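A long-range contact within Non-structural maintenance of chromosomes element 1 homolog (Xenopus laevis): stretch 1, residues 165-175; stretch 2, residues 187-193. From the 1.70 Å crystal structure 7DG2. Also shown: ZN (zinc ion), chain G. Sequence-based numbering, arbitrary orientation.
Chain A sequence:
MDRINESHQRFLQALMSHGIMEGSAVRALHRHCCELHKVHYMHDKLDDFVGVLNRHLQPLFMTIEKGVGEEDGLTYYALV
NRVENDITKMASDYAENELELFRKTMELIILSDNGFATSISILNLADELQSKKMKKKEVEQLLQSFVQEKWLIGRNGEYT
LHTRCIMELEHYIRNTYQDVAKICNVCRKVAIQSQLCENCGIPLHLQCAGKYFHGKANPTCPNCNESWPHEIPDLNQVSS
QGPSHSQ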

ATOM      1  N   CYS A 165       8.719   6.457  -9.390  1.00 14.06           N
ATOM      2  CA  CYS A 165       9.667   7.271  -8.647  1.00 15.63           C
ATOM      3  C   CYS A 165       9.994   8.559  -9.394  1.00 16.22           C
ATOM      4  O   CYS A 165      10.029   9.639  -8.800  1.00 17.46           O
ATOM      5  CB  CYS A 165      10.927   6.454  -8.391  1.00 15.90           C
ATOM      6  SG  CYS A 165      12.089   7.291  -7.293  1.00 20.90           S
ATOM      7  N   ILE A 166      10.240   8.464 -10.705  1.00 17.11           N
ATOM      8  CA  ILE A 166      10.517   9.665 -11.487  1.00 17.89           C
ATOM      9  C   ILE A 166       9.322  10.616 -11.463  1.00 17.36           C
ATOM     10  O   ILE A 166       9.481  11.838 -11.325  1.00 20.25           O
ATOM     11  CB  ILE A 166      10.907   9.277 -12.925  1.00 16.94           C
ATOM     12  CG1 ILE A 166      12.096   8.323 -12.895  1.00 17.95           C
ATOM     13  CG2 ILE A 166      11.179  10.527 -13.752  1.00 21.26           C
ATOM     14  CD1 ILE A 166      12.369   7.622 -14.251  1.00 19.56           C
ATOM     15  N   MET A 167       8.108  10.074 -11.578  1.00 18.05           N
ATOM     16  CA  MET A 167       6.918  10.921 -11.573  1.00 19.48           C
ATOM     17  C   MET A 167       6.785  11.673 -10.259  1.00 21.19           C
ATOM     18  O   MET A 167       6.538  12.887 -10.247  1.00 20.79           O
ATOM     19  CB  MET A 167       5.676  10.077 -11.851  1.00 17.75           C
ATOM     20  CG  MET A 167       5.578   9.604 -13.315  1.00 17.99           C
ATOM     21  SD  MET A 167       4.232   8.467 -13.665  1.00 20.74           S
ATOM     22  CE  MET A 167       2.801   9.536 -13.434  1.00 21.61           C
ATOM     23  N   GLU A 168       6.987  10.983  -9.134  1.00 16.19           N
ATOM     24  CA  GLU A 168       6.823  11.669  -7.854  1.00 17.01           C
ATOM     25  C   GLU A 168       7.993  12.601  -7.544  1.00 17.19           C
ATOM     26  O   GLU A 168       7.795  13.687  -6.979  1.00 17.87           O
ATOM     27  CB  GLU A 168       6.657  10.659  -6.727  1.00 14.87           C
ATOM     28  CG  GLU A 168       6.298  11.339  -5.410  1.00 17.14           C
ATOM     29  CD  GLU A 168       5.920  10.339  -4.348  1.00 19.05           C
ATOM     30  OE1 GLU A 168       6.836   9.801  -3.686  1.00 18.12           O
ATOM     31  OE2 GLU A 168       4.709  10.072  -4.206  1.00 19.79           O
ATOM     32  N   LEU A 169       9.215  12.198  -7.890  1.00 17.37           N
ATOM     33  CA  LEU A 169      10.419  12.923  -7.493  1.00 18.95           C
ATOM     34  C   LEU A 169      10.969  13.831  -8.588  1.00 20.35           C
ATOM     35  O   LEU A 169      12.071  14.361  -8.424  1.00 22.19           O
ATOM     36  CB  LEU A 169      11.514  11.945  -7.052  1.00 16.76           C
ATOM     37  CG  LEU A 169      11.213  11.134  -5.785  1.00 21.21           C
ATOM     38  CD1 LEU A 169      12.459  10.370  -5.339  1.00 21.34           C
ATOM     39  CD2 LEU A 169      10.765  12.032  -4.689  1.00 21.16           C
ATOM     40  N   GLU A 170      10.221  14.032  -9.678  1.00 21.41           N
ATOM     41  CA  GLU A 170      10.691  14.831 -10.815  1.00 24.17           C
ATOM     42  C   GLU A 170      11.276  16.168 -10.373  1.00 26.55           C
ATOM     43  O   GLU A 170      12.405  16.518 -10.730  1.00 26.46           O
ATOM     44  CB  GLU A 170       9.526  15.044 -11.793  1.00 26.99           C
ATOM     45  CG  GLU A 170       9.762  16.067 -12.908  1.00 34.75           C
ATOM     46  CD  GLU A 170      10.529  15.492 -14.087  1.00 37.99           C
ATOM     47  OE1 GLU A 170      11.280  16.251 -14.742  1.00 34.73           O
ATOM     48  OE2 GLU A 170      10.375  14.281 -14.368  1.00 36.87           O
ATOM     49  N   HIS A 171      10.521  16.934  -9.589  1.00 25.68           N
ATOM     50  CA  HIS A 171      10.985  18.262  -9.224  1.00 28.19           C
ATOM     51  C   HIS A 171      11.978  18.217  -8.080  1.00 27.88           C
ATOM     52  O   HIS A 171      12.900  19.038  -8.031  1.00 28.11           O
ATOM     53  CB  HIS A 171       9.780  19.141  -8.904  1.00 30.12           C
ATOM     54  CG  HIS A 171       8.806  19.200 -10.035  1.00 34.98           C
ATOM     55  ND1 HIS A 171       7.781  18.289 -10.181  1.00 39.45           N
ATOM     56  CD2 HIS A 171       8.751  20.008 -11.121  1.00 36.31           C
ATOM     57  CE1 HIS A 171       7.112  18.558 -11.288  1.00 39.41           C
ATOM     58  NE2 HIS A 171       7.681  19.596 -11.877  1.00 40.32           N
ATOM     59  N   TYR A 172      11.825  17.255  -7.173  1.00 24.33           N
ATOM     60  CA  TYR A 172      12.832  17.047  -6.144  1.00 20.12           C
ATOM     61  C   TYR A 172      14.207  16.806  -6.765  1.00 23.45           C
ATOM     62  O   TYR A 172      15.208  17.400  -6.348  1.00 24.83           O
ATOM     63  CB  TYR A 172      12.414  15.875  -5.261  1.00 23.29           C
ATOM     64  CG  TYR A 172      13.427  15.488  -4.236  1.00 21.78           C
ATOM     65  CD1 TYR A 172      13.451  16.098  -2.988  1.00 25.33           C
ATOM     66  CD2 TYR A 172      14.371  14.513  -4.512  1.00 23.52           C
ATOM     67  CE1 TYR A 172      14.388  15.737  -2.045  1.00 28.32           C
ATOM     68  CE2 TYR A 172      15.309  14.150  -3.583  1.00 25.49           C
ATOM     69  CZ  TYR A 172      15.312  14.761  -2.350  1.00 32.40           C
ATOM     70  OH  TYR A 172      16.256  14.383  -1.432  1.00 30.34           O
ATOM     71  N   ILE A 173      14.268  15.935  -7.770  1.00 21.97           N
ATOM     72  CA  ILE A 173      15.538  15.640  -8.440  1.00 21.26           C
ATOM     73  C   ILE A 173      16.085  16.883  -9.131  1.00 26.85           C
ATOM     74  O   ILE A 173      17.285  17.177  -9.052  1.00 26.53           O
ATOM     75  CB  ILE A 173      15.346  14.481  -9.438  1.00 20.88           C
ATOM     76  CG1 ILE A 173      15.120  13.162  -8.693  1.00 21.35           C
ATOM     77  CG2 ILE A 173      16.551  14.380 -10.413  1.00 22.44           C
ATOM     78  CD1 ILE A 173      14.590  12.031  -9.582  1.00 21.31           C
ATOM     79  N   ARG A 174      15.220  17.617  -9.839  1.00 26.17           N
ATOM     80  CA  ARG A 174      15.661  18.809 -10.565  1.00 31.07           C
ATOM     81  C   ARG A 174      16.339  19.808  -9.639  1.00 34.05           C
ATOM     82  O   ARG A 174      17.312  20.468 -10.028  1.00 32.97           O
ATOM     83  CB  ARG A 174      14.470  19.473 -11.260  1.00 28.96           C
ATOM     84  CG  ARG A 174      14.318  19.167 -12.725  1.00 39.06           C
ATOM     85  CD  ARG A 174      13.451  20.233 -13.390  1.00 39.93           C
ATOM     86  NE  ARG A 174      12.089  19.769 -13.646  1.00 43.22           N
ATOM     87  CZ  ARG A 174      11.590  19.582 -14.865  1.00 45.41           C
ATOM     88  NH1 ARG A 174      12.341  19.830 -15.932  1.00 46.77           N
ATOM     89  NH2 ARG A 174      10.342  19.158 -15.023  1.00 43.25           N
ATOM     90  N   ASN A 175      15.842  19.931  -8.408  1.00 30.86           N
ATOM     91  CA  ASN A 175      16.343  20.925  -7.468  1.00 31.72           C
ATOM     92  C   ASN A 175      17.461  20.392  -6.584  1.00 35.28           C
ATOM     93  O   ASN A 175      18.456  21.092  -6.363  1.00 39.84           O
ATOM     94  CB  ASN A 175      15.185  21.447  -6.609  1.00 33.26           C
ATOM     95  CG  ASN A 175      14.110  22.121  -7.442  1.00 39.65           C
ATOM     96  OD1 ASN A 175      14.407  22.809  -8.424  1.00 49.13           O
ATOM     97  ND2 ASN A 175      12.850  21.916  -7.066  1.00 45.26           N
ATOM     98  N   CYS A 187      12.590  17.863 -24.422  1.00 34.39           N
ATOM     99  CA  CYS A 187      11.368  18.070 -23.651  1.00 34.08           C
ATOM    100  C   CYS A 187      11.598  18.779 -22.324  1.00 36.94           C
ATOM    101  O   CYS A 187      10.618  19.164 -21.675  1.00 32.89           O
ATOM    102  CB  CYS A 187      10.663  16.733 -23.395  1.00 34.02           C
ATOM    103  SG  CYS A 187      11.559  15.636 -22.264  1.00 34.77           S
ATOM    104  N   ARG A 188      12.857  18.948 -21.904  1.00 32.52           N
ATOM    105  CA  ARG A 188      13.245  19.684 -20.700  1.00 36.61           C
ATOM    106  C   ARG A 188      12.779  19.008 -19.411  1.00 35.61           C
ATOM    107  O   ARG A 188      12.644  19.667 -18.377  1.00 37.24           O
ATOM    108  CB  ARG A 188      12.750  21.133 -20.752  1.00 40.18           C
ATOM    109  CG  ARG A 188      13.166  21.887 -22.012  1.00 43.61           C
ATOM    110  CD  ARG A 188      14.653  22.192 -22.008  1.00 45.70           C
ATOM    111  NE  ARG A 188      15.062  22.825 -20.757  1.00 54.59           N
ATOM    112  CZ  ARG A 188      14.984  24.131 -20.514  1.00 65.26           C
ATOM    113  NH1 ARG A 188      15.377  24.615 -19.342  1.00 65.56           N
ATOM    114  NH2 ARG A 188      14.512  24.957 -21.442  1.00 67.68           N
ATOM    115  N   LYS A 189      12.543  17.702 -19.439  1.00 32.13           N
ATOM    116  CA  LYS A 189      12.225  16.938 -18.242  1.00 34.25           C
ATOM    117  C   LYS A 189      13.407  16.058 -17.853  1.00 32.50           C
ATOM    118  O   LYS A 189      14.286  15.768 -18.668  1.00 28.52           O
ATOM    119  CB  LYS A 189      10.980  16.072 -18.453  1.00 30.38           C
ATOM    120  CG  LYS A 189       9.730  16.861 -18.796  1.00 38.75           C
ATOM    121  CD  LYS A 189       8.588  15.941 -19.189  1.00 39.36           C
ATOM    122  CE  LYS A 189       7.288  16.718 -19.287  1.00 51.70           C
ATOM    123  NZ  LYS A 189       7.027  17.455 -18.018  1.00 55.40           N
ATOM    124  N   VAL A 190      13.417  15.643 -16.582  1.00 28.74           N
ATOM    125  CA  VAL A 190      14.466  14.757 -16.090  1.00 25.03           C
ATOM    126  C   VAL A 190      14.547  13.514 -16.961  1.00 26.56           C
ATOM    127  O   VAL A 190      13.526  12.931 -17.349  1.00 26.59           O
ATOM    128  CB  VAL A 190      14.207  14.379 -14.621  1.00 24.38           C
ATOM    129  CG1 VAL A 190      15.098  13.218 -14.189  1.00 29.10           C
ATOM    130  CG2 VAL A 190      14.430  15.584 -13.718  1.00 30.64           C
ATOM    131  N   ALA A 191      15.770  13.111 -17.290  1.00 23.10           N
ATOM    132  CA  ALA A 191      16.023  11.856 -17.981  1.00 23.72           C
ATOM    133  C   ALA A 191      16.923  11.009 -17.103  1.00 24.75           C
ATOM    134  O   ALA A 191      17.963  11.484 -16.634  1.00 23.63           O
ATOM    135  CB  ALA A 191      16.673  12.075 -19.348  1.00 24.16           C
ATOM    136  N   ILE A 192      16.519   9.763 -16.868  1.00 21.93           N
ATOM    137  CA  ILE A 192      17.356   8.817 -16.141  1.00 20.31           C
ATOM    138  C   ILE A 192      18.109   7.965 -17.155  1.00 22.26           C
ATOM    139  O   ILE A 192      19.345   7.928 -17.158  1.00 21.23           O
ATOM    140  CB  ILE A 192      16.519   7.963 -15.171  1.00 21.30           C
ATOM    141  CG1 ILE A 192      15.821   8.856 -14.144  1.00 23.00           C
ATOM    142  CG2 ILE A 192      17.397   6.972 -14.465  1.00 22.40           C
ATOM    143  CD1 ILE A 192      16.766   9.687 -13.292  1.00 22.69           C
ATOM    144  N   GLN A 193      17.376   7.282 -18.033  1.00 23.78           N
ATOM    145  CA  GLN A 193      17.969   6.664 -19.213  1.00 24.87           C
ATOM    146  C   GLN A 193      17.921   7.660 -20.365  1.00 25.37           C
ATOM    147  O   GLN A 193      16.936   8.381 -20.535  1.00 27.45           O
ATOM    148  CB  GLN A 193      17.233   5.378 -19.590  1.00 25.73           C
ATOM    149  CG  GLN A 193      17.276   4.325 -18.495  1.00 28.07           C
ATOM    150  CD  GLN A 193      16.613   3.033 -18.908  1.00 29.32           C
ATOM    151  OE1 GLN A 193      15.579   2.647 -18.351  1.00 32.17           O
ATOM    152  NE2 GLN A 193      17.205   2.350 -19.879  1.00 28.11           N
TER
HETATM  153 ZN    ZN G 304      12.779  14.236 -23.482  1.00 31.37          ZN
HETATM  154  O   HOH W   1      10.978  12.838 -16.693  1.00 29.60           O

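Residues 165-175 are helical, within a helix that runs on at both ends, and residues 187-193 pass over one side of it. Within the helix, the N atoms of H171 and Y172 lack a bond to the preceding turn, which marks a kink; regular bonding resumes with I173 N to L169 O (2.8 Å) and R174 N to E170 O (3.2 Å). The backbones come nearest at E170 and V190, whose CA atoms lie 6.5 Å apart. No main-chain hydrogen bond joins the stretches; both direct hydrogen bonds between them use a helix side chain and a backbone group of the second stretch.

E170 accepts one of these bonds. V190 N donates to E170 OE1 at 2.9 Å, and the N-H...O angle of 172° is nearly linear, so this amide is fully satisfied by a carboxylate. Water 1 lies 2.8 Å from E170 OE2 and 2.6 Å from V190 O, placed to donate to either, though with more acceptors in reach than protons it need not serve both at once.

One turn on, R174 NH1 donates to R188 O. At 2.5 Å the bond is very short, and its angle of 133° is well bent, although the carbonyl oxygen lies at the guanidinium edge, near its plane. R174 NH2 also stands 3.1 Å from E170 OE1, but that oxygen is well out of the guanidinium plane; the salt bridge is one of charge alone, with no N-H directed at it. K189 N makes a weak bond to C187 SG (3.6 Å, 153°), and that same SG binds the zinc ion, ZN, at 2.2 Å.

Apolar contacts fill the space beside these bonds. V190, the residue most covered here, points toward the helix and sets CG2 4.1 Å from I173 CG2 and 3.7 Å from R174 CG. Toward the start of the helical stretch, I166 CD1 meets I192 CG1 at 3.7 Å. A191 points away.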